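Local coordinates for cytochrome C3, A dimeric class III c-type cytochrome (Desulfovibrio gigas, PDB 1GYO), which probably carries electrons through four covalently bound c-type hemes in each of its two subunits, each heme iron held between two histidines, at residues 38-43 with 47-52; 70-73 with 79-82; 83-88 with 95-100. One frame throughout, in Å; residues are numbered along the deposited sequence. Where two conformers were deposited one is given.

Contact 1: 38-43 with 47-52; sequences SCHHMF and GDFQKC. With HEC (heme c), chain C.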
loop_
_atom_site.group_PDB
_atom_site.type_symbol
_atom_site.label_atom_id
_atom_site.label_comp_id
_atom_site.label_asym_id
_atom_site.label_seq_id
_atom_site.Cartn_x
_atom_site.Cartn_y
_atom_site.Cartn_z
ATOM N N SER A 38 -3.665 2.297 -8.130
ATOM C CA SER A 38 -4.158 3.290 -9.054
ATOM C C SER A 38 -3.017 3.962 -9.833
ATOM O O SER A 38 -3.259 4.403 -10.956
ATOM C CB SER A 38 -4.985 4.365 -8.342
ATOM O OG SER A 38 -6.147 3.790 -7.747
ATOM N N CYS A 39 -1.859 4.063 -9.219
ATOM C CA CYS A 39 -0.637 4.582 -9.851
ATOM C C CYS A 39 0.323 3.436 -10.183
ATOM O O CYS A 39 0.786 3.327 -11.314
ATOM C CB CYS A 39 0.058 5.570 -8.950
ATOM S SG CYS A 39 -1.030 6.991 -8.574
ATOM N N HIS A 40 0.646 2.636 -9.168
ATOM C CA HIS A 40 1.540 1.498 -9.351
ATOM C C HIS A 40 0.752 0.325 -9.937
ATOM O O HIS A 40 0.501 -0.690 -9.253
ATOM C CB HIS A 40 2.114 1.100 -7.991
ATOM C CG HIS A 40 2.946 2.162 -7.343
ATOM N ND1 HIS A 40 4.245 2.408 -7.723
ATOM C CD2 HIS A 40 2.700 2.990 -6.300
ATOM C CE1 HIS A 40 4.725 3.384 -6.929
ATOM N NE2 HIS A 40 3.834 3.762 -6.056
ATOM N N HIS A 41 0.328 0.492 -11.172
ATOM C CA HIS A 41 -0.665 -0.384 -11.781
ATOM C C HIS A 41 -0.130 -1.814 -12.011
ATOM O O HIS A 41 -0.967 -2.706 -12.235
ATOM C CB HIS A 41 -1.130 0.207 -13.117
ATOM C CG HIS A 41 -0.099 0.298 -14.185
ATOM N ND1 HIS A 41 -0.003 -0.657 -15.167
ATOM C CD2 HIS A 41 0.924 1.169 -14.465
ATOM C CE1 HIS A 41 0.991 -0.344 -15.987
ATOM N NE2 HIS A 41 1.580 0.777 -15.611
ATOM N N MET A 42 1.174 -2.000 -11.945
ATOM C CA MET A 42 1.767 -3.329 -12.089
ATOM C C MET A 42 1.926 -4.028 -10.754
ATOM O O MET A 42 2.297 -5.222 -10.764
ATOM C CB MET A 42 3.114 -3.221 -12.791
ATOM C CG MET A 42 3.021 -2.633 -14.201
ATOM S SD MET A 42 2.079 -3.622 -15.378
ATOM C CE MET A 42 3.218 -4.978 -15.553
ATOM N N PHE A 43 1.646 -3.376 -9.639
ATOM C CA PHE A 43 1.775 -4.055 -8.345
ATOM C C PHE A 43 0.587 -4.972 -8.102
ATOM O O PHE A 43 -0.538 -4.533 -8.249
ATOM C CB PHE A 43 1.894 -2.971 -7.239
ATOM C CG PHE A 43 2.049 -3.646 -5.867
ATOM C CD1 PHE A 43 3.259 -4.130 -5.427
ATOM C CD2 PHE A 43 0.950 -3.788 -5.049
ATOM C CE1 PHE A 43 3.418 -4.708 -4.177
ATOM C CE2 PHE A 43 1.080 -4.363 -3.791
ATOM C CZ PHE A 43 2.294 -4.842 -3.411
ATOM N N GLY A 47 5.657 -7.944 -3.734
ATOM C CA GLY A 47 6.689 -7.615 -4.684
ATOM C C GLY A 47 7.183 -6.208 -4.474
ATOM O O GLY A 47 7.149 -5.685 -3.331
ATOM N N ASP A 48 7.637 -5.623 -5.522
ATOM C CA ASP A 48 8.327 -4.350 -5.522
ATOM C C ASP A 48 7.490 -3.251 -6.179
ATOM O O ASP A 48 6.784 -3.470 -7.159
ATOM C CB ASP A 48 9.670 -4.464 -6.221
ATOM C CG ASP A 48 10.732 -5.165 -5.425
ATOM O OD1 ASP A 48 10.527 -5.334 -4.205
ATOM O OD2 ASP A 48 11.785 -5.534 -6.027
ATOM N N PHE A 49 7.605 -2.074 -5.595
ATOM C CA PHE A 49 7.096 -0.830 -6.150
ATOM C C PHE A 49 8.206 -0.176 -6.988
ATOM O O PHE A 49 9.017 0.622 -6.525
ATOM C CB PHE A 49 6.705 0.169 -5.083
ATOM C CG PHE A 49 5.456 -0.317 -4.369
ATOM C CD1 PHE A 49 5.636 -0.985 -3.186
ATOM C CD2 PHE A 49 4.190 -0.113 -4.878
ATOM C CE1 PHE A 49 4.523 -1.452 -2.521
ATOM C CE2 PHE A 49 3.076 -0.587 -4.211
ATOM C CZ PHE A 49 3.253 -1.270 -3.047
ATOM N N GLN A 50 8.254 -0.511 -8.214
ATOM C CA GLN A 50 9.301 -0.040 -9.113
ATOM C C GLN A 50 9.100 1.392 -9.524
ATOM O O GLN A 50 7.952 1.899 -9.735
ATOM C CB GLN A 50 9.237 -0.827 -10.432
ATOM C CG GLN A 50 9.553 -2.300 -10.257
ATOM C CD GLN A 50 9.552 -2.981 -11.633
ATOM O OE1 GLN A 50 8.713 -3.850 -11.872
ATOM N NE2 GLN A 50 10.485 -2.584 -12.496
ATOM N N LYS A 51 10.212 2.077 -9.758
ATOM C CA LYS A 51 10.118 3.379 -10.409
ATOM C C LYS A 51 9.510 3.203 -11.793
ATOM O O LYS A 51 9.793 2.253 -12.498
ATOM C CB LYS A 51 11.503 4.001 -10.549
ATOM C CG LYS A 51 12.063 4.380 -9.166
ATOM C CD LYS A 51 13.303 5.245 -9.346
ATOM C CE LYS A 51 13.874 5.738 -8.034
ATOM N NZ LYS A 51 13.422 7.077 -7.563
ATOM N N CYS A 52 8.663 4.168 -12.148
ATOM C CA CYS A 52 7.910 4.045 -13.365
ATOM C C CYS A 52 8.845 3.904 -14.565
ATOM O O CYS A 52 8.577 3.098 -15.471
ATOM C CB CYS A 52 6.955 5.222 -13.537
ATOM S SG CYS A 52 6.003 5.663 -12.083
HETATM FE FE HEC C . 4.027 5.187 -4.711
HETATM C CHA HEC C . 7.287 5.790 -5.468
HETATM C CHB HEC C . 4.984 2.767 -2.536
HETATM C CHC HEC C . 0.857 4.938 -3.613
HETATM C CHD HEC C . 3.054 7.173 -7.219
HETATM N NA HEC C . 5.786 4.458 -4.097
HETATM C C1A HEC C . 7.049 4.838 -4.499
HETATM C C2A HEC C . 8.068 4.066 -3.825
HETATM C C3A HEC C . 7.410 3.190 -3.020
HETATM C C4A HEC C . 5.999 3.435 -3.187
HETATM C CMA HEC C . 7.989 2.144 -2.104
HETATM C CAA HEC C . 9.535 4.239 -3.986
HETATM C CBA HEC C . 10.154 3.578 -5.192
HETATM C CGA HEC C . 11.610 3.962 -5.424
HETATM O O1A HEC C . 11.981 5.129 -5.172
HETATM O O2A HEC C . 12.389 3.121 -5.851
HETATM N NB HEC C . 3.091 4.050 -3.362
HETATM C C1B HEC C . 3.634 3.058 -2.571
HETATM C C2B HEC C . 2.609 2.425 -1.769
HETATM C C3B HEC C . 1.431 3.063 -2.041
HETATM C C4B HEC C . 1.747 4.068 -3.035
HETATM C CMB HEC C . 2.849 1.285 -0.826
HETATM C CAB HEC C . 0.073 2.834 -1.451
HETATM C CBB HEC C . -0.026 3.014 0.058
HETATM N NC HEC C . 2.302 5.957 -5.271
HETATM C C1C HEC C . 1.069 5.773 -4.681
HETATM C C2C HEC C . 0.043 6.528 -5.373
HETATM C C3C HEC C . 0.667 7.133 -6.407
HETATM C C4C HEC C . 2.052 6.758 -6.362
HETATM C CMC HEC C . -1.405 6.510 -4.981
HETATM C CAC HEC C . 0.062 7.975 -7.509
HETATM C CBC HEC C . -0.751 9.164 -6.973
HETATM N ND HEC C . 4.990 6.280 -6.051
HETATM C C1D HEC C . 4.402 7.002 -7.091
HETATM C C2D HEC C . 5.415 7.567 -7.940
HETATM C C3D HEC C . 6.615 7.285 -7.368
HETATM C C4D HEC C . 6.347 6.434 -6.244
HETATM C CMD HEC C . 5.152 8.366 -9.206
HETATM C CAD HEC C . 7.964 7.739 -7.863
HETATM C CBD HEC C . 8.517 6.756 -8.885
HETATM C CGD HEC C . 9.440 7.305 -9.919
HETATM O O1D HEC C . 9.504 6.680 -11.011
HETATM O O2D HEC C . 10.105 8.322 -9.724
HETATM O O HOH W 1 5.536 1.026 -9.824
#

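Contact 2: 70-73 with 79-82; sequences KAWH and SCRG. With HEC (heme c), chain F.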
loop_
_atom_site.group_PDB
_atom_site.type_symbol
_atom_site.label_atom_id
_atom_site.label_comp_id
_atom_site.label_asym_id
_atom_site.label_seq_id
_atom_site.Cartn_x
_atom_site.Cartn_y
_atom_site.Cartn_z
ATOM N N LYS A 70 3.800 9.276 -21.657
ATOM C CA LYS A 70 2.457 8.778 -21.418
ATOM C C LYS A 70 2.235 8.308 -19.995
ATOM O O LYS A 70 1.094 8.272 -19.533
ATOM C CB LYS A 70 2.103 7.666 -22.414
ATOM C CG LYS A 70 1.683 8.188 -23.798
ATOM C CD LYS A 70 0.323 8.840 -23.793
ATOM C CE LYS A 70 -0.148 9.306 -25.157
ATOM N NZ LYS A 70 -0.545 8.229 -26.096
ATOM N N ALA A 71 3.303 7.972 -19.230
ATOM C CA ALA A 71 3.114 7.569 -17.829
ATOM C C ALA A 71 2.454 8.693 -17.028
ATOM O O ALA A 71 1.711 8.425 -16.086
ATOM C CB ALA A 71 4.428 7.203 -17.190
ATOM N N TRP A 72 2.779 9.946 -17.393
ATOM C CA TRP A 72 2.378 11.105 -16.607
ATOM C C TRP A 72 1.244 11.901 -17.216
ATOM O O TRP A 72 0.554 12.638 -16.522
ATOM C CB TRP A 72 3.578 12.013 -16.338
ATOM C CG TRP A 72 4.878 11.296 -16.230
ATOM C CD1 TRP A 72 5.863 11.277 -17.154
ATOM C CD2 TRP A 72 5.328 10.460 -15.155
ATOM N NE1 TRP A 72 6.939 10.502 -16.744
ATOM C CE2 TRP A 72 6.603 9.989 -15.507
ATOM C CE3 TRP A 72 4.758 10.068 -13.935
ATOM C CZ2 TRP A 72 7.360 9.145 -14.676
ATOM C CZ3 TRP A 72 5.506 9.236 -13.120
ATOM C CH2 TRP A 72 6.789 8.783 -13.489
ATOM N N HIS A 73 1.082 11.764 -18.539
ATOM C CA HIS A 73 0.170 12.578 -19.358
ATOM C C HIS A 73 -0.498 11.694 -20.408
ATOM O O HIS A 73 0.047 11.444 -21.477
ATOM C CB HIS A 73 0.874 13.708 -20.093
ATOM C CG HIS A 73 2.058 14.312 -19.458
ATOM N ND1 HIS A 73 3.318 13.788 -19.560
ATOM C CD2 HIS A 73 2.212 15.453 -18.761
ATOM C CE1 HIS A 73 4.168 14.573 -18.920
ATOM N NE2 HIS A 73 3.522 15.605 -18.400
ATOM N N SER A 79 -2.434 7.874 -15.251
ATOM C CA SER A 79 -1.476 8.957 -15.357
ATOM C C SER A 79 -1.887 10.138 -14.439
ATOM O O SER A 79 -3.050 10.329 -14.117
ATOM C CB SER A 79 -1.313 9.487 -16.789
ATOM O OG SER A 79 -2.396 10.368 -17.148
ATOM N N CYS A 80 -0.888 10.918 -14.081
ATOM C CA CYS A 80 -1.080 12.094 -13.240
ATOM C C CYS A 80 -2.165 12.985 -13.817
ATOM O O CYS A 80 -3.169 13.320 -13.158
ATOM C CB CYS A 80 0.191 12.906 -13.092
ATOM S SG CYS A 80 1.722 12.047 -12.795
ATOM N N ARG A 81 -1.980 13.385 -15.085
ATOM C CA ARG A 81 -2.932 14.366 -15.648
ATOM C C ARG A 81 -4.246 13.700 -15.977
ATOM O O ARG A 81 -5.312 14.355 -15.889
ATOM C CB ARG A 81 -2.258 15.045 -16.826
ATOM C CG ARG A 81 -2.963 16.269 -17.322
ATOM C CD ARG A 81 -2.054 17.122 -18.204
ATOM N NE ARG A 81 -2.735 18.334 -18.617
ATOM C CZ ARG A 81 -3.447 18.484 -19.716
ATOM N NH1 ARG A 81 -3.611 17.505 -20.593
ATOM N NH2 ARG A 81 -4.034 19.677 -19.943
ATOM N N GLY A 82 -4.213 12.440 -16.397
ATOM C CA GLY A 82 -5.443 11.754 -16.754
ATOM C C GLY A 82 -6.374 11.543 -15.575
ATOM O O GLY A 82 -7.588 11.691 -15.681
HETATM FE FE HEC F . 4.376 17.081 -17.407
HETATM C CHA HEC F . 7.324 15.361 -17.467
HETATM C CHB HEC F . 5.184 18.580 -20.295
HETATM C CHC HEC F . 1.391 18.705 -17.394
HETATM C CHD HEC F . 3.623 15.689 -14.443
HETATM N NA HEC F . 5.962 17.018 -18.605
HETATM C C1A HEC F . 7.107 16.258 -18.498
HETATM C C2A HEC F . 8.022 16.541 -19.571
HETATM C C3A HEC F . 7.426 17.472 -20.357
HETATM C C4A HEC F . 6.140 17.754 -19.765
HETATM C CMA HEC F . 7.960 18.137 -21.599
HETATM C CAA HEC F . 9.397 15.953 -19.713
HETATM C CBA HEC F . 9.471 14.801 -20.680
HETATM C CGA HEC F . 10.858 14.239 -20.870
HETATM O O1A HEC F . 11.792 14.654 -20.171
HETATM O O2A HEC F . 11.028 13.355 -21.745
HETATM N NB HEC F . 3.452 18.383 -18.613
HETATM C C1B HEC F . 3.916 18.834 -19.828
HETATM C C2B HEC F . 2.898 19.603 -20.518
HETATM C C3B HEC F . 1.800 19.580 -19.719
HETATM C C4B HEC F . 2.166 18.866 -18.517
HETATM C CMB HEC F . 3.090 20.197 -21.884
HETATM C CAB HEC F . 0.407 20.070 -20.014
HETATM C CBB HEC F . -0.274 19.264 -21.121
HETATM N NC HEC F . 2.833 17.206 -16.153
HETATM C C1C HEC F . 1.705 18.009 -16.252
HETATM C C2C HEC F . 0.919 17.960 -15.047
HETATM C C3C HEC F . 1.534 17.075 -14.220
HETATM C C4C HEC F . 2.722 16.615 -14.912
HETATM C CMC HEC F . -0.335 18.782 -14.827
HETATM C CAC HEC F . 1.145 16.663 -12.836
HETATM C CBC HEC F . -0.338 16.347 -12.633
HETATM N ND HEC F . 5.279 15.749 -16.232
HETATM C C1D HEC F . 4.787 15.253 -15.024
HETATM C C2D HEC F . 5.678 14.264 -14.483
HETATM C C3D HEC F . 6.744 14.187 -15.324
HETATM C C4D HEC F . 6.494 15.102 -16.407
HETATM C CMD HEC F . 5.445 13.492 -13.207
HETATM C CAD HEC F . 7.952 13.300 -15.186
HETATM C CBD HEC F . 9.106 13.976 -14.467
HETATM C CGD HEC F . 9.782 15.038 -15.312
HETATM O O1D HEC F . 9.490 16.241 -15.026
HETATM O O2D HEC F . 10.528 14.703 -16.224
#

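Contact 3: 83-88 with 95-100; sequences CHKAMK and GPIGCL. With HEC (heme c), chain E.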
loop_
_atom_site.group_PDB
_atom_site.type_symbol
_atom_site.label_atom_id
_atom_site.label_comp_id
_atom_site.label_asym_id
_atom_site.label_seq_id
_atom_site.Cartn_x
_atom_site.Cartn_y
_atom_site.Cartn_z
ATOM N N CYS A 83 -5.830 11.146 -14.436
ATOM C CA CYS A 83 -6.685 11.013 -13.253
ATOM C C CYS A 83 -7.241 12.379 -12.826
ATOM O O CYS A 83 -8.434 12.542 -12.572
ATOM C CB CYS A 83 -5.894 10.376 -12.116
ATOM S SG CYS A 83 -7.002 10.359 -10.638
ATOM N N HIS A 84 -6.358 13.392 -12.757
ATOM C CA HIS A 84 -6.875 14.694 -12.319
ATOM C C HIS A 84 -7.966 15.191 -13.272
ATOM O O HIS A 84 -8.983 15.695 -12.817
ATOM C CB HIS A 84 -5.739 15.686 -12.219
ATOM C CG HIS A 84 -4.679 15.377 -11.199
ATOM N ND1 HIS A 84 -3.487 16.063 -11.208
ATOM C CD2 HIS A 84 -4.589 14.497 -10.172
ATOM C CE1 HIS A 84 -2.712 15.602 -10.225
ATOM N NE2 HIS A 84 -3.331 14.661 -9.568
ATOM N N LYS A 85 -7.769 15.042 -14.596
ATOM C CA LYS A 85 -8.818 15.507 -15.507
ATOM C C LYS A 85 -10.105 14.726 -15.310
ATOM O O LYS A 85 -11.222 15.290 -15.355
ATOM C CB LYS A 85 -8.335 15.417 -16.945
ATOM C CG LYS A 85 -7.370 16.461 -17.377
ATOM C CD LYS A 85 -6.851 16.424 -18.832
ATOM C CE LYS A 85 -8.001 16.554 -19.806
ATOM N NZ LYS A 85 -7.419 16.734 -21.189
ATOM N N ALA A 86 -10.029 13.410 -15.115
ATOM C CA ALA A 86 -11.233 12.612 -14.952
ATOM C C ALA A 86 -11.971 12.985 -13.679
ATOM O O ALA A 86 -13.201 13.043 -13.656
ATOM C CB ALA A 86 -10.883 11.133 -14.919
ATOM N N MET A 87 -11.225 13.235 -12.610
ATOM C CA MET A 87 -11.849 13.614 -11.336
ATOM C C MET A 87 -12.480 14.982 -11.457
ATOM O O MET A 87 -13.587 15.212 -10.975
ATOM C CB MET A 87 -10.803 13.576 -10.209
ATOM C CG MET A 87 -10.344 12.149 -9.914
ATOM S SD MET A 87 -9.314 12.007 -8.448
ATOM C CE MET A 87 -10.568 12.217 -7.145
ATOM N N LYS A 88 -11.789 15.917 -12.086
ATOM C CA LYS A 88 -12.375 17.236 -12.289
ATOM C C LYS A 88 -13.667 17.174 -13.084
ATOM O O LYS A 88 -14.625 17.929 -12.781
ATOM C CB LYS A 88 -11.369 18.135 -13.016
ATOM C CG LYS A 88 -11.975 19.544 -13.198
ATOM C CD LYS A 88 -10.861 20.541 -13.382
ATOM C CE LYS A 88 -11.365 21.962 -13.127
ATOM N NZ LYS A 88 -12.585 22.242 -13.942
ATOM N N GLY A 95 -6.026 16.966 -8.209
ATOM C CA GLY A 95 -4.807 17.690 -8.484
ATOM C C GLY A 95 -4.854 18.551 -9.730
ATOM O O GLY A 95 -5.865 18.648 -10.409
ATOM N N PRO A 96 -3.731 19.201 -10.004
ATOM C CA PRO A 96 -3.651 20.164 -11.106
ATOM C C PRO A 96 -3.591 19.546 -12.477
ATOM O O PRO A 96 -3.137 18.422 -12.704
ATOM C CB PRO A 96 -2.344 20.931 -10.827
ATOM C CG PRO A 96 -1.512 19.978 -10.019
ATOM C CD PRO A 96 -2.482 19.183 -9.203
ATOM N N ILE A 97 -4.026 20.379 -13.425
ATOM C CA ILE A 97 -4.136 19.979 -14.823
ATOM C C ILE A 97 -3.350 20.877 -15.753
ATOM O O ILE A 97 -2.827 20.376 -16.758
ATOM C CB ILE A 97 -5.628 19.928 -15.201
ATOM C CG1 ILE A 97 -6.347 18.829 -14.373
ATOM C CG2 ILE A 97 -5.841 19.756 -16.678
ATOM C CD1 ILE A 97 -7.863 19.005 -14.330
ATOM N N GLY A 98 -3.304 22.173 -15.536
ATOM C CA GLY A 98 -2.587 23.025 -16.488
ATOM C C GLY A 98 -1.109 22.668 -16.485
ATOM O O GLY A 98 -0.489 22.255 -15.521
ATOM N N CYS A 99 -0.466 22.872 -17.637
ATOM C CA CYS A 99 0.891 22.412 -17.833
ATOM C C CYS A 99 1.882 23.087 -16.890
ATOM O O CYS A 99 2.903 22.456 -16.589
ATOM C CB CYS A 99 1.370 22.639 -19.256
ATOM S SG CYS A 99 0.335 21.843 -20.528
ATOM N N LEU A 100 1.624 24.314 -16.463
ATOM C CA LEU A 100 2.508 25.019 -15.533
ATOM C C LEU A 100 1.883 25.182 -14.136
ATOM O O LEU A 100 2.442 25.943 -13.342
ATOM C CB LEU A 100 3.009 26.325 -16.163
ATOM C CG LEU A 100 3.918 26.112 -17.402
ATOM C CD1 LEU A 100 4.314 27.442 -17.988
ATOM C CD2 LEU A 100 5.187 25.282 -17.077
HETATM FE FE HEC E . -2.539 13.715 -7.980
HETATM C CHA HEC E . -3.626 16.004 -5.735
HETATM C CHB HEC E . 0.300 15.546 -8.454
HETATM C CHC HEC E . -1.276 11.277 -9.875
HETATM C CHD HEC E . -5.401 11.976 -7.625
HETATM N NA HEC E . -1.848 15.479 -7.311
HETATM C C1A HEC E . -2.434 16.303 -6.367
HETATM C C2A HEC E . -1.648 17.498 -6.172
HETATM C C3A HEC E . -0.565 17.393 -6.982
HETATM C C4A HEC E . -0.662 16.121 -7.643
HETATM C CMA HEC E . 0.563 18.379 -7.157
HETATM C CAA HEC E . -1.984 18.596 -5.205
HETATM C CBA HEC E . -1.403 18.341 -3.819
HETATM C CGA HEC E . 0.091 18.569 -3.723
HETATM O O1A HEC E . 0.517 19.729 -3.778
HETATM O O2A HEC E . 0.833 17.573 -3.608
HETATM N NB HEC E . -0.808 13.444 -8.935
HETATM C C1B HEC E . 0.277 14.297 -9.030
HETATM C C2B HEC E . 1.332 13.705 -9.815
HETATM C C3B HEC E . 0.896 12.480 -10.201
HETATM C C4B HEC E . -0.440 12.327 -9.671
HETATM C CMB HEC E . 2.659 14.352 -10.091
HETATM C CAB HEC E . 1.578 11.451 -11.063
HETATM C CBB HEC E . 2.939 10.995 -10.604
HETATM N NC HEC E . -3.224 11.993 -8.655
HETATM C C1C HEC E . -2.573 11.105 -9.493
HETATM C C2C HEC E . -3.445 10.034 -9.910
HETATM C C3C HEC E . -4.630 10.240 -9.291
HETATM C C4C HEC E . -4.478 11.440 -8.481
HETATM C CMC HEC E . -3.042 8.964 -10.894
HETATM C CAC HEC E . -5.924 9.498 -9.420
HETATM C CBC HEC E . -5.892 8.020 -9.673
HETATM N ND HEC E . -4.203 13.970 -6.932
HETATM C C1D HEC E . -5.272 13.105 -6.838
HETATM C C2D HEC E . -6.202 13.522 -5.819
HETATM C C3D HEC E . -5.713 14.673 -5.303
HETATM C C4D HEC E . -4.470 14.950 -5.973
HETATM C CMD HEC E . -7.457 12.771 -5.446
HETATM C CAD HEC E . -6.332 15.559 -4.251
HETATM C CBD HEC E . -5.833 15.242 -2.861
HETATM C CGD HEC E . -6.617 16.026 -1.799
HETATM O O1D HEC E . -6.280 17.191 -1.585
HETATM O O2D HEC E . -7.581 15.465 -1.262
#

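Contact 1: 38-43 with 47-52
Phe-43 lays its ring over one face of the Phe-49 ring in an offset stack, with centroids 4.2 Å apart and planes 16° from parallel. The pair belongs to the heme-binding stretch of a tetraheme class III cytochrome, in which Cys-39 and His-40 close the CXXCH motif opened by Cys-36. Phe-49 CZ sits above the centre of the Phe-43 ring, while the opposite face of the Phe-49 ring is turned to the heme, Phe-49 CZ lying 3.4 Å from the methyl CMB. Phe-49 is thereby sandwiched between Phe-43 and the porphyrin rim. Its edge serves a third partner: CD2 points at a face of the His-40 imidazole, 3.6 Å from His-40 CG, in a T-shaped pair with planes at 73°. The three rings form an aromatic cluster on the His-40 side of the heme. A type I turn from His-40 to Phe-43 brings Phe-43 round, and its CG, anti to the backbone N (chi1 -179°), carries the ring across to the 47-52 segment. His-40 NE2 binds the iron at 2.0 Å; His-28 is the other axial ligand. Beyond, His-41 and Cys-52 both serve a different heme, so neighbouring residues here attach to two cofactors. Asp-2 of the second subunit hydrogen-bonds to Phe-49 N, and Val-3 of that subunit packs on both phenylalanines, which places the cluster at the dimer interface. Cys-52 N donates to the heme propionate oxygen O1D over 2.9 Å, and Lys-51 NZ makes a weak bond to the other propionate. A water in the imidazole plane probably helps to hold its rotation; it accepts from His-40 ND1 at 2.8 Å and donates to Gln-50 O at 2.6 Å.

Contact 2: 70-73 with 79-82
The backbones meet where the end of helix 68-72 passes the start of helix 80-89, with Trp-72 CA 4.6 Å from Ser-79 CA, and one nearly straight hydrogen bond joins them, from Arg-81 N to Trp-72 O (3.0 Å, 167° at the hydrogen). Ser-79 sets its CB against the carbonyl of Ala-71, 3.3 Å from Ala-71 O, an oxygen buried with no hydrogen-bond partner in the model and met instead by a CA-H...O contact from Ser-79 CA. Ser-79 is the N-cap residue of helix 80-89: with chi1 at 79°, its OG stands between the backbone N and the carbonyl carbon and accepts from Gly-82 N at 2.9 Å, while Ser-74 O and Ser-76 O are further partners. Cys-80 brings its sulfur to the edge of the Trp-72 six-membered ring, SG 3.8 Å from CE3 and 81° off the ring normal. The indole is held between Ala-71 CB over one face and the heme over the other, where Trp-72 NE1 comes within 3.4 Å of CAD, the first carbon of a propionate arm. His-73 NE2 binds the iron of this heme, with His-104 opposite in the coordination, and its ND1 is hydrogen-bonded to Tyr-69 O. The extended Arg-81 lays a face of its guanidinium over the heme carbon CBB, and its NE is probably hydrogen-bonded to Ile-97 O. The junction of helices 68-72 and 80-89 is buried, about 6 Å from the centre of the chain, with Cys-80 bonded to a second heme and Ala-71 touching a third.

Contact 3: 83-88 with 95-100
His-84 has its CG anti to the carbonyl carbon (chi1 -64°) and its ring turned by chi2 of 167°, which points NE2 at the heme iron and ND1 at the loop carbonyl of Pro-96. Together with Cys-83, whose SG is bonded to CAC, it ends the CXXCH motif begun by Cys-80, on helix 80-89. The axial bond from His-84 NE2 to iron is 2.0 Å, and His-31 is the other ligand. His-84 ND1 donates to Pro-96 O at 2.8 Å, the oxygen lying close to the imidazole plane, although the donor is tilted 31° from the carbonyl plane of the proline. This second-shell bond helps to fix the ring's rotation and would be expected to make the imidazole a somewhat stronger donor to iron. Gly-95 CA sits over the centre of the His-84 ring, 3.3 Å from the centroid and almost on the normal, a CH-pi contact; Pro-96 CD rests on the heme itself, 3.4 Å from C3A. Ile-97 then packs back on the helix, where its CG2 meets the aliphatic part of Lys-85, crossing it at about a right angle, and its CG1 faces His-84 CB. At the outer end of this patch Ile-97 CD1 touches Lys-88 CD at 3.5 Å, a close carbon-carbon approach.

In the fold
Along the chain the three contacts follow in series, none nested in or crossing another. Contact 1 closes the short loop after helix 36-39 and brings it to the dimer interface. Contact 2 then closes the loop 74-78 between helices 68-72 and 80-89, and contact 3 folds the loop after helix 80-89 back onto that helix, which contacts 2 and 3 share. Contacts 1 and 2 touch where Cys-52 SG packs against Trp-72 CH2; contacts 2 and 3 meet where Arg-81 reaches Ile-97. Contacts 1 and 3 lie on opposite sides of the chain's centre, their centres about 21 Å apart.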